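Side-chain contacts in dihydrodipicolinate synthase (Bacillus anthracis, PDB 1XKY), which probably condenses pyruvate with aspartate semialdehyde in the branch of the diaminopimelate pathway that leads to lysine: residues A[66-69]-A[70-74]; A[263-266]-A[267-270]; A[177-180]-A[181-184]. All blocks are in the same frame, centred on the assembly; numbering follows the deposited sequence.

Contact 1: A[66-69]-A[70-74]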
ATOM      1  N   GLU A  66      20.486  27.122 -15.505  1.00 18.44           N
ATOM      2  CA  GLU A  66      21.463  26.252 -14.833  1.00 17.80           C
ATOM      3  C   GLU A  66      21.570  24.875 -15.492  1.00 17.41           C
ATOM      4  O   GLU A  66      22.677  24.366 -15.724  1.00 16.29           O
ATOM      5  CB  GLU A  66      21.104  26.106 -13.350  1.00 18.04           C
ATOM      6  CG  GLU A  66      21.480  27.325 -12.529  1.00 18.23           C
ATOM      7  CD  GLU A  66      21.056  27.238 -11.077  1.00 20.46           C
ATOM      8  OE1 GLU A  66      19.948  26.736 -10.786  1.00 19.39           O
ATOM      9  OE2 GLU A  66      21.837  27.701 -10.225  1.00 21.13           O
ATOM     10  N   LYS A  67      20.416  24.291 -15.805  1.00 16.86           N
ATOM     11  CA  LYS A  67      20.367  22.999 -16.467  1.00 16.39           C
ATOM     12  C   LYS A  67      21.153  23.033 -17.776  1.00 16.06           C
ATOM     13  O   LYS A  67      22.018  22.202 -17.987  1.00 15.52           O
ATOM     14  CB  LYS A  67      18.919  22.561 -16.706  1.00 16.26           C
ATOM     15  CG  LYS A  67      18.175  22.192 -15.434  1.00 15.84           C
ATOM     16  CD  LYS A  67      16.717  21.878 -15.724  1.00 16.01           C
ATOM     17  CE  LYS A  67      15.982  21.529 -14.456  1.00 16.54           C
ATOM     18  NZ  LYS A  67      14.522  21.482 -14.644  1.00 17.98           N
ATOM     19  N   VAL A  68      20.859  24.015 -18.627  1.00 16.08           N
ATOM     20  CA  VAL A  68      21.486  24.128 -19.950  1.00 15.93           C
ATOM     21  C   VAL A  68      22.999  24.369 -19.840  1.00 15.71           C
ATOM     22  O   VAL A  68      23.767  23.775 -20.583  1.00 15.44           O
ATOM     23  CB  VAL A  68      20.819  25.247 -20.816  1.00 16.10           C
ATOM     24  CG1 VAL A  68      21.591  25.463 -22.134  1.00 16.90           C
ATOM     25  CG2 VAL A  68      19.343  24.918 -21.093  1.00 15.70           C
ATOM     26  N   ALA A  69      23.420  25.225 -18.912  1.00 15.83           N
ATOM     27  CA  ALA A  69      24.852  25.424 -18.645  1.00 15.88           C
ATOM     28  C   ALA A  69      25.525  24.119 -18.195  1.00 16.12           C
ATOM     29  O   ALA A  69      26.636  23.789 -18.632  1.00 15.70           O
ATOM     30  CB  ALA A  69      25.052  26.508 -17.599  1.00 16.15           C
ATOM     31  N   LEU A  70      24.837  23.390 -17.318  1.00 16.11           N
ATOM     32  CA  LEU A  70      25.312  22.105 -16.826  1.00 16.46           C
ATOM     33  C   LEU A  70      25.428  21.072 -17.944  1.00 16.52           C
ATOM     34  O   LEU A  70      26.439  20.360 -18.022  1.00 16.12           O
ATOM     35  CB  LEU A  70      24.391  21.579 -15.708  1.00 16.58           C
ATOM     36  CG  LEU A  70      24.820  20.278 -15.018  1.00 16.82           C
ATOM     37  CD1 LEU A  70      26.159  20.444 -14.318  1.00 17.59           C
ATOM     38  CD2 LEU A  70      23.743  19.818 -14.029  1.00 17.71           C
ATOM     39  N   TYR A  71      24.404  20.982 -18.799  1.00 16.52           N
ATOM     40  CA  TYR A  71      24.451  20.068 -19.947  1.00 17.02           C
ATOM     41  C   TYR A  71      25.657  20.397 -20.826  1.00 17.05           C
ATOM     42  O   TYR A  71      26.418  19.505 -21.224  1.00 16.93           O
ATOM     43  CB  TYR A  71      23.198  20.156 -20.835  1.00 17.13           C
ATOM     44  CG  TYR A  71      21.855  19.926 -20.172  1.00 17.52           C
ATOM     45  CD1 TYR A  71      21.716  19.113 -19.038  1.00 18.40           C
ATOM     46  CD2 TYR A  71      20.706  20.503 -20.707  1.00 17.97           C
ATOM     47  CE1 TYR A  71      20.462  18.923 -18.443  1.00 18.12           C
ATOM     48  CE2 TYR A  71      19.457  20.308 -20.130  1.00 18.00           C
ATOM     49  CZ  TYR A  71      19.335  19.521 -19.002  1.00 17.81           C
ATOM     50  OH  TYR A  71      18.079  19.351 -18.439  1.00 18.35           O
ATOM     51  N   ARG A  72      25.807  21.686 -21.132  1.00 17.07           N
ATOM     52  CA  ARG A  72      26.857  22.154 -22.030  1.00 17.58           C
ATOM     53  C   ARG A  72      28.244  21.816 -21.484  1.00 16.98           C
ATOM     54  O   ARG A  72      29.102  21.343 -22.220  1.00 16.94           O
ATOM     55  CB  ARG A  72      26.717  23.661 -22.258  1.00 18.19           C
ATOM     56  CG  ARG A  72      27.714  24.242 -23.226  1.00 20.94           C
ATOM     57  CD  ARG A  72      27.695  25.763 -23.200  1.00 24.32           C
ATOM     58  NE  ARG A  72      26.499  26.309 -23.843  1.00 26.46           N
ATOM     59  CZ  ARG A  72      25.488  26.915 -23.222  1.00 29.97           C
ATOM     60  NH1 ARG A  72      25.483  27.090 -21.900  1.00 32.01           N
ATOM     61  NH2 ARG A  72      24.462  27.365 -23.941  1.00 30.27           N
ATOM     62  N   HIS A  73      28.451  22.043 -20.194  1.00 16.34           N
ATOM     63  CA  HIS A  73      29.735  21.740 -19.575  1.00 16.04           C
ATOM     64  C   HIS A  73      30.048  20.242 -19.583  1.00 15.90           C
ATOM     65  O   HIS A  73      31.170  19.830 -19.891  1.00 15.10           O
ATOM     66  CB  HIS A  73      29.772  22.248 -18.143  1.00 16.10           C
ATOM     67  CG  HIS A  73      31.076  21.986 -17.458  1.00 15.99           C
ATOM     68  ND1 HIS A  73      32.221  22.687 -17.761  1.00 16.07           N
ATOM     69  CD2 HIS A  73      31.424  21.087 -16.507  1.00 15.93           C
ATOM     70  CE1 HIS A  73      33.215  22.247 -17.010  1.00 17.50           C
ATOM     71  NE2 HIS A  73      32.759  21.272 -16.243  1.00 15.99           N
ATOM     72  N   VAL A  74      29.050  19.431 -19.246  1.00 15.42           N
ATOM     73  CA  VAL A  74      29.230  17.991 -19.207  1.00 15.45           C
ATOM     74  C   VAL A  74      29.505  17.444 -20.613  1.00 15.47           C
ATOM     75  O   VAL A  74      30.359  16.575 -20.784  1.00 15.30           O
ATOM     76  CB  VAL A  74      28.016  17.278 -18.547  1.00 15.03           C
ATOM     77  CG1 VAL A  74      28.167  15.771 -18.629  1.00 15.48           C
ATOM     78  CG2 VAL A  74      27.854  17.733 -17.088  1.00 15.25           C
TER
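Lys-67 and Tyr-71, one turn apart on helix 64-78 of the TIM barrel, send their side chains the same way and lie alongside each other. This helix is the crossover of a beta-alpha-beta unit between strands 49-52 and 84-87. The lysine chain leaves the helix extended, and its first methylene meets the far end of the tyrosine, with Lys-67 CB 3.7 Å from Tyr-71 OH; CD passes the same hydroxyl at 4.0 Å. The ring also leans back over its own helix. With CG anti to the carbonyl carbon (chi1 -56°), Tyr-71 turns one face to the preceding turn, and Lys-67 O sits 3.1 Å above the ring plane, displaced toward the rim. That carbonyl still accepts the helical bond from Tyr-71 N at 2.8 Å, so a single residue uses both its amide and its ring face on one oxygen. Beyond it the ring packs on Leu-99 and Ala-103 of helix 93-105 and on Val-52 and Ala-86 of the barrel strands.

On the outer side, Val-68 and Arg-72 cross at a slant. Arg-72 CG is trans to the backbone N, and the chain then bends at chi3 (-73°), which folds the guanidinium back over the preceding turn, with Val-68 O beneath one face of the group. One end meets a methyl, Val-68 CG1 to Arg-72 NH2 at 3.9 Å, while the other terminal nitrogen, Arg-72 NH1, lies 3.7 Å from Ala-69 CA.

Contact 2: A[263-266]-A[267-270]; sequences VKTA and LQMV
Val-263 meets Leu-267 through its carbonyl: Val-263 O takes the helical bond from Leu-267 N, and the leucine side chain bends back beside the same oxygen, with Leu-267 CG 3.4 Å from Val-263 O. This is possible because CG stands anti to the carbonyl carbon (chi1 -83°), pointing the branch back toward the start of the helix.

Lys-264 likewise accepts from Gln-268 N, but its side chain heads the other way, to a salt bridge with Glu-58 and to the carbonyl oxygens of Thr-22 and Ser-276. These three partners hold the ammonium of a buried lysine.

Thr-265 carries most of the side-chain contact. Its hydroxyl turns back to Thr-261 O, leaving the methyl to face the next turn, where Thr-265 CG2 lies 3.9 Å from Met-269 CE. The methionine crosses it at an angle, its chain extended so that the terminal methyl arrives at the threonine. Gln-268 runs alongside, bent at chi2 (-99°), and brings OE1 to 4.0 Å from Thr-265 CG2.

Ala-266 O accepts the last helical bond, from Val-270 N at 3.1 Å over a bent N-H...O angle of 140°, and Val-270 is the first residue to leave helical geometry. Val-270 CG2 approaches that carbonyl oxygen, Ala-266 O, at 3.6 Å.

Helix 261-269 is one of the C-terminal helices that follow strand 212-215, the last of the TIM barrel, and it packs against two others. Thr-265, Ala-266 and Met-269 pack on helix 286-297, whereas Val-263, Ala-266 and Leu-267 touch His-219 and Val-220 of helix 218-234.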
ATOM      1  N   VAL A 263      24.669  10.202  -1.024  1.00 15.57           N
ATOM      2  CA  VAL A 263      25.710   9.910  -2.016  1.00 15.33           C
ATOM      3  C   VAL A 263      26.705  11.068  -2.172  1.00 15.61           C
ATOM      4  O   VAL A 263      27.914  10.832  -2.272  1.00 14.91           O
ATOM      5  CB  VAL A 263      25.127   9.414  -3.386  1.00 15.44           C
ATOM      6  CG1 VAL A 263      24.461  10.526  -4.164  1.00 15.14           C
ATOM      7  CG2 VAL A 263      26.232   8.749  -4.219  1.00 15.62           C
ATOM      8  N   LYS A 264      26.210  12.309  -2.136  1.00 15.59           N
ATOM      9  CA  LYS A 264      27.088  13.484  -2.091  1.00 16.00           C
ATOM     10  C   LYS A 264      28.027  13.466  -0.889  1.00 16.33           C
ATOM     11  O   LYS A 264      29.199  13.785  -1.015  1.00 15.94           O
ATOM     12  CB  LYS A 264      26.283  14.789  -2.062  1.00 15.78           C
ATOM     13  CG  LYS A 264      25.669  15.163  -3.383  1.00 15.90           C
ATOM     14  CD  LYS A 264      25.288  16.634  -3.412  1.00 15.95           C
ATOM     15  CE  LYS A 264      25.132  17.129  -4.824  1.00 14.26           C
ATOM     16  NZ  LYS A 264      24.644  18.535  -4.875  1.00 12.71           N
ATOM     17  N   THR A 265      27.492  13.099   0.272  1.00 17.24           N
ATOM     18  CA  THR A 265      28.274  13.034   1.499  1.00 17.81           C
ATOM     19  C   THR A 265      29.296  11.901   1.426  1.00 18.03           C
ATOM     20  O   THR A 265      30.435  12.086   1.816  1.00 18.11           O
ATOM     21  CB  THR A 265      27.354  12.858   2.734  1.00 17.64           C
ATOM     22  OG1 THR A 265      26.274  13.803   2.663  1.00 18.70           O
ATOM     23  CG2 THR A 265      28.129  13.051   4.031  1.00 18.12           C
ATOM     24  N   ALA A 266      28.887  10.743   0.907  1.00 18.91           N
ATOM     25  CA  ALA A 266      29.795   9.602   0.686  1.00 19.59           C
ATOM     26  C   ALA A 266      30.944   9.938  -0.286  1.00 20.63           C
ATOM     27  O   ALA A 266      32.094   9.527  -0.078  1.00 20.48           O
ATOM     28  CB  ALA A 266      29.008   8.389   0.189  1.00 19.73           C
ATOM     29  N   LEU A 267      30.631  10.706  -1.328  1.00 21.28           N
ATOM     30  CA  LEU A 267      31.645  11.207  -2.253  1.00 22.28           C
ATOM     31  C   LEU A 267      32.668  12.091  -1.528  1.00 23.51           C
ATOM     32  O   LEU A 267      33.877  11.936  -1.712  1.00 23.27           O
ATOM     33  CB  LEU A 267      30.982  11.971  -3.407  1.00 21.87           C
ATOM     34  CG  LEU A 267      30.476  11.089  -4.555  1.00 21.90           C
ATOM     35  CD1 LEU A 267      29.519  11.843  -5.462  1.00 21.16           C
ATOM     36  CD2 LEU A 267      31.662  10.538  -5.347  1.00 21.34           C
ATOM     37  N   GLN A 268      32.175  13.015  -0.705  1.00 25.23           N
ATOM     38  CA  GLN A 268      33.039  13.834   0.145  1.00 26.98           C
ATOM     39  C   GLN A 268      33.911  12.963   1.060  1.00 27.66           C
ATOM     40  O   GLN A 268      35.100  13.230   1.213  1.00 27.77           O
ATOM     41  CB  GLN A 268      32.198  14.838   0.946  1.00 27.44           C
ATOM     42  CG  GLN A 268      32.958  15.651   1.988  1.00 30.39           C
ATOM     43  CD  GLN A 268      32.801  15.091   3.395  1.00 33.87           C
ATOM     44  OE1 GLN A 268      31.675  14.936   3.898  1.00 35.88           O
ATOM     45  NE2 GLN A 268      33.925  14.789   4.042  1.00 35.61           N
ATOM     46  N   MET A 269      33.324  11.918   1.647  1.00 28.81           N
ATOM     47  CA  MET A 269      34.057  11.003   2.541  1.00 29.58           C
ATOM     48  C   MET A 269      35.242  10.298   1.851  1.00 30.18           C
ATOM     49  O   MET A 269      36.238   9.990   2.510  1.00 30.28           O
ATOM     50  CB  MET A 269      33.113   9.941   3.130  1.00 29.94           C
ATOM     51  CG  MET A 269      32.197  10.420   4.255  1.00 30.59           C
ATOM     52  SD  MET A 269      30.891   9.213   4.655  1.00 32.28           S
ATOM     53  CE  MET A 269      29.993  10.148   5.882  1.00 31.27           C
ATOM     54  N   VAL A 270      35.134  10.040   0.544  1.00 30.35           N
ATOM     55  CA  VAL A 270      36.241   9.436  -0.223  1.00 30.75           C
ATOM     56  C   VAL A 270      37.033  10.457  -1.042  1.00 30.63           C
ATOM     57  O   VAL A 270      37.638  10.106  -2.058  1.00 31.30           O
ATOM     58  CB  VAL A 270      35.771   8.277  -1.155  1.00 30.74           C
ATOM     59  CG1 VAL A 270      35.089   7.183  -0.343  1.00 31.70           C
ATOM     60  CG2 VAL A 270      34.849   8.771  -2.274  1.00 31.05           C
TER

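Contact 3: A[177-180]-A[181-184]; sequences DVLT and MTEI
Thr-182 doubles its hold on Val-178: both its hydroxyl and its amide donate to Val-178 O, Thr-182 OG1 at 2.8 Å and N at 2.9 Å, reaching that oxygen from opposite faces of the carbonyl plane. OG1 stands anti to the carbonyl carbon (chi1 -69°), which swings it back over the preceding turn.

Asp-177 is the N-cap of helix 178-187. Leu-179 N lies 2.9 Å from Asp-177 OD1, nearly along the C-O axis, and Thr-180 N meets the same oxygen from above the carboxylate plane. The backbone joins in: Asp-177 O accepts from Thr-180 OG1 and from Met-181 N.

The one apolar pair is Met-181 SD with Val-178 CG1, 4.3 Å apart. Leu-179 CD2 lies 4.2 Å from Thr-182 OG1.

The helix connects strands 168-173 and 193-196 in a beta-alpha-beta unit of the TIM barrel. The Ile-184 side chain is about 7 Å from a bound potassium ion, and Ile-185 belongs to a potassium site with Thr-188 and Ala-189. Thr-180, Met-181 and Ile-184 pack on Asp-173, the last residue of strand 168-173. Thr-182 OG1 is hydrogen-bonded to His-244 of a neighbouring subunit, whose Leu-201 touches Val-178; Thr-180 and Ile-184 meet helix 156-163.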
ATOM      1  N   ASP A 177       9.781  -3.758  -9.994  1.00 18.16           N
ATOM      2  CA  ASP A 177       9.079  -4.978 -10.346  1.00 18.31           C
ATOM      3  C   ASP A 177       9.726  -5.609 -11.570  1.00 18.16           C
ATOM      4  O   ASP A 177       9.525  -5.143 -12.697  1.00 17.85           O
ATOM      5  CB  ASP A 177       7.603  -4.656 -10.612  1.00 18.60           C
ATOM      6  CG  ASP A 177       6.742  -5.899 -10.768  1.00 20.35           C
ATOM      7  OD1 ASP A 177       7.260  -6.963 -11.166  1.00 22.44           O
ATOM      8  OD2 ASP A 177       5.529  -5.810 -10.492  1.00 23.05           O
ATOM      9  N   VAL A 178      10.484  -6.683 -11.356  1.00 18.15           N
ATOM     10  CA  VAL A 178      11.202  -7.330 -12.468  1.00 18.07           C
ATOM     11  C   VAL A 178      10.258  -8.128 -13.378  1.00 18.09           C
ATOM     12  O   VAL A 178      10.639  -8.509 -14.490  1.00 18.17           O
ATOM     13  CB  VAL A 178      12.405  -8.196 -11.990  1.00 18.16           C
ATOM     14  CG1 VAL A 178      13.369  -7.351 -11.147  1.00 18.99           C
ATOM     15  CG2 VAL A 178      11.950  -9.438 -11.231  1.00 18.52           C
ATOM     16  N   LEU A 179       9.021  -8.350 -12.929  1.00 18.05           N
ATOM     17  CA  LEU A 179       8.016  -9.032 -13.760  1.00 18.15           C
ATOM     18  C   LEU A 179       7.309  -8.119 -14.773  1.00 17.57           C
ATOM     19  O   LEU A 179       6.979  -8.565 -15.870  1.00 17.18           O
ATOM     20  CB  LEU A 179       7.019  -9.797 -12.887  1.00 18.49           C
ATOM     21  CG  LEU A 179       7.640 -10.911 -12.026  1.00 20.01           C
ATOM     22  CD1 LEU A 179       6.562 -11.745 -11.362  1.00 21.41           C
ATOM     23  CD2 LEU A 179       8.562 -11.818 -12.836  1.00 21.12           C
ATOM     24  N   THR A 180       7.089  -6.848 -14.436  1.00 17.13           N
ATOM     25  CA  THR A 180       6.679  -5.876 -15.455  1.00 17.01           C
ATOM     26  C   THR A 180       7.849  -5.614 -16.430  1.00 17.20           C
ATOM     27  O   THR A 180       7.645  -5.526 -17.639  1.00 16.85           O
ATOM     28  CB  THR A 180       6.171  -4.541 -14.855  1.00 17.01           C
ATOM     29  OG1 THR A 180       7.128  -4.035 -13.919  0.50 15.66           O
ATOM     30  CG2 THR A 180       4.823  -4.739 -14.165  0.50 16.53           C
ATOM     31  N   MET A 181       9.070  -5.516 -15.903  1.00 17.32           N
ATOM     32  CA  MET A 181      10.263  -5.432 -16.765  1.00 17.53           C
ATOM     33  C   MET A 181      10.294  -6.603 -17.759  1.00 17.44           C
ATOM     34  O   MET A 181      10.489  -6.391 -18.953  1.00 17.92           O
ATOM     35  CB  MET A 181      11.555  -5.438 -15.940  1.00 17.50           C
ATOM     36  CG  MET A 181      11.789  -4.212 -15.068  1.00 18.57           C
ATOM     37  SD  MET A 181      13.406  -4.349 -14.282  1.00 20.28           S
ATOM     38  CE  MET A 181      13.214  -3.270 -12.866  1.00 21.61           C
ATOM     39  N   THR A 182      10.073  -7.823 -17.262  1.00 17.61           N
ATOM     40  CA  THR A 182      10.042  -9.030 -18.100  1.00 17.65           C
ATOM     41  C   THR A 182       9.113  -8.844 -19.289  1.00 18.30           C
ATOM     42  O   THR A 182       9.465  -9.172 -20.414  1.00 18.26           O
ATOM     43  CB  THR A 182       9.568 -10.290 -17.309  1.00 17.52           C
ATOM     44  OG1 THR A 182      10.553 -10.665 -16.338  1.00 16.59           O
ATOM     45  CG2 THR A 182       9.318 -11.457 -18.243  1.00 16.73           C
ATOM     46  N   GLU A 183       7.922  -8.320 -19.020  1.00 19.17           N
ATOM     47  CA  GLU A 183       6.901  -8.161 -20.045  1.00 19.76           C
ATOM     48  C   GLU A 183       7.273  -7.095 -21.079  1.00 19.32           C
ATOM     49  O   GLU A 183       7.037  -7.269 -22.280  1.00 18.98           O
ATOM     50  CB  GLU A 183       5.565  -7.820 -19.385  1.00 20.47           C
ATOM     51  CG  GLU A 183       4.362  -8.028 -20.283  1.00 23.56           C
ATOM     52  CD  GLU A 183       3.059  -7.683 -19.587  1.00 26.54           C
ATOM     53  OE1 GLU A 183       3.026  -7.743 -18.341  1.00 29.39           O
ATOM     54  OE2 GLU A 183       2.076  -7.351 -20.288  1.00 28.44           O
ATOM     55  N   ILE A 184       7.838  -5.986 -20.607  1.00 19.02           N
ATOM     56  CA  ILE A 184       8.310  -4.920 -21.492  1.00 18.63           C
ATOM     57  C   ILE A 184       9.406  -5.461 -22.403  1.00 18.61           C
ATOM     58  O   ILE A 184       9.384  -5.227 -23.608  1.00 18.43           O
ATOM     59  CB  ILE A 184       8.854  -3.697 -20.698  1.00 18.72           C
ATOM     60  CG1 ILE A 184       7.714  -3.015 -19.918  1.00 17.97           C
ATOM     61  CG2 ILE A 184       9.529  -2.692 -21.655  1.00 18.18           C
ATOM     62  CD1 ILE A 184       8.191  -2.020 -18.878  1.00 17.03           C
TER

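In the fold
All three contacts lie on helices outside the eight-stranded parallel barrel, and along the chain they come as contact 1, contact 3, contact 2. Contacts 1 and 3 each sit on the connecting helix of a beta-alpha-beta unit, helices 64-78 and 178-187, on opposite sides of the chain's centre with their own centres 34 Å apart. Contact 2, on helix 261-269, follows the last barrel strand and belongs to the C-terminal helices; its centre is 22 Å from contact 1 and 33 Å from contact 3. None touches another. Of the three, contact 3 alone meets another subunit, so it takes part in the tetramer, while contacts 1 and 2 pack within their own chain.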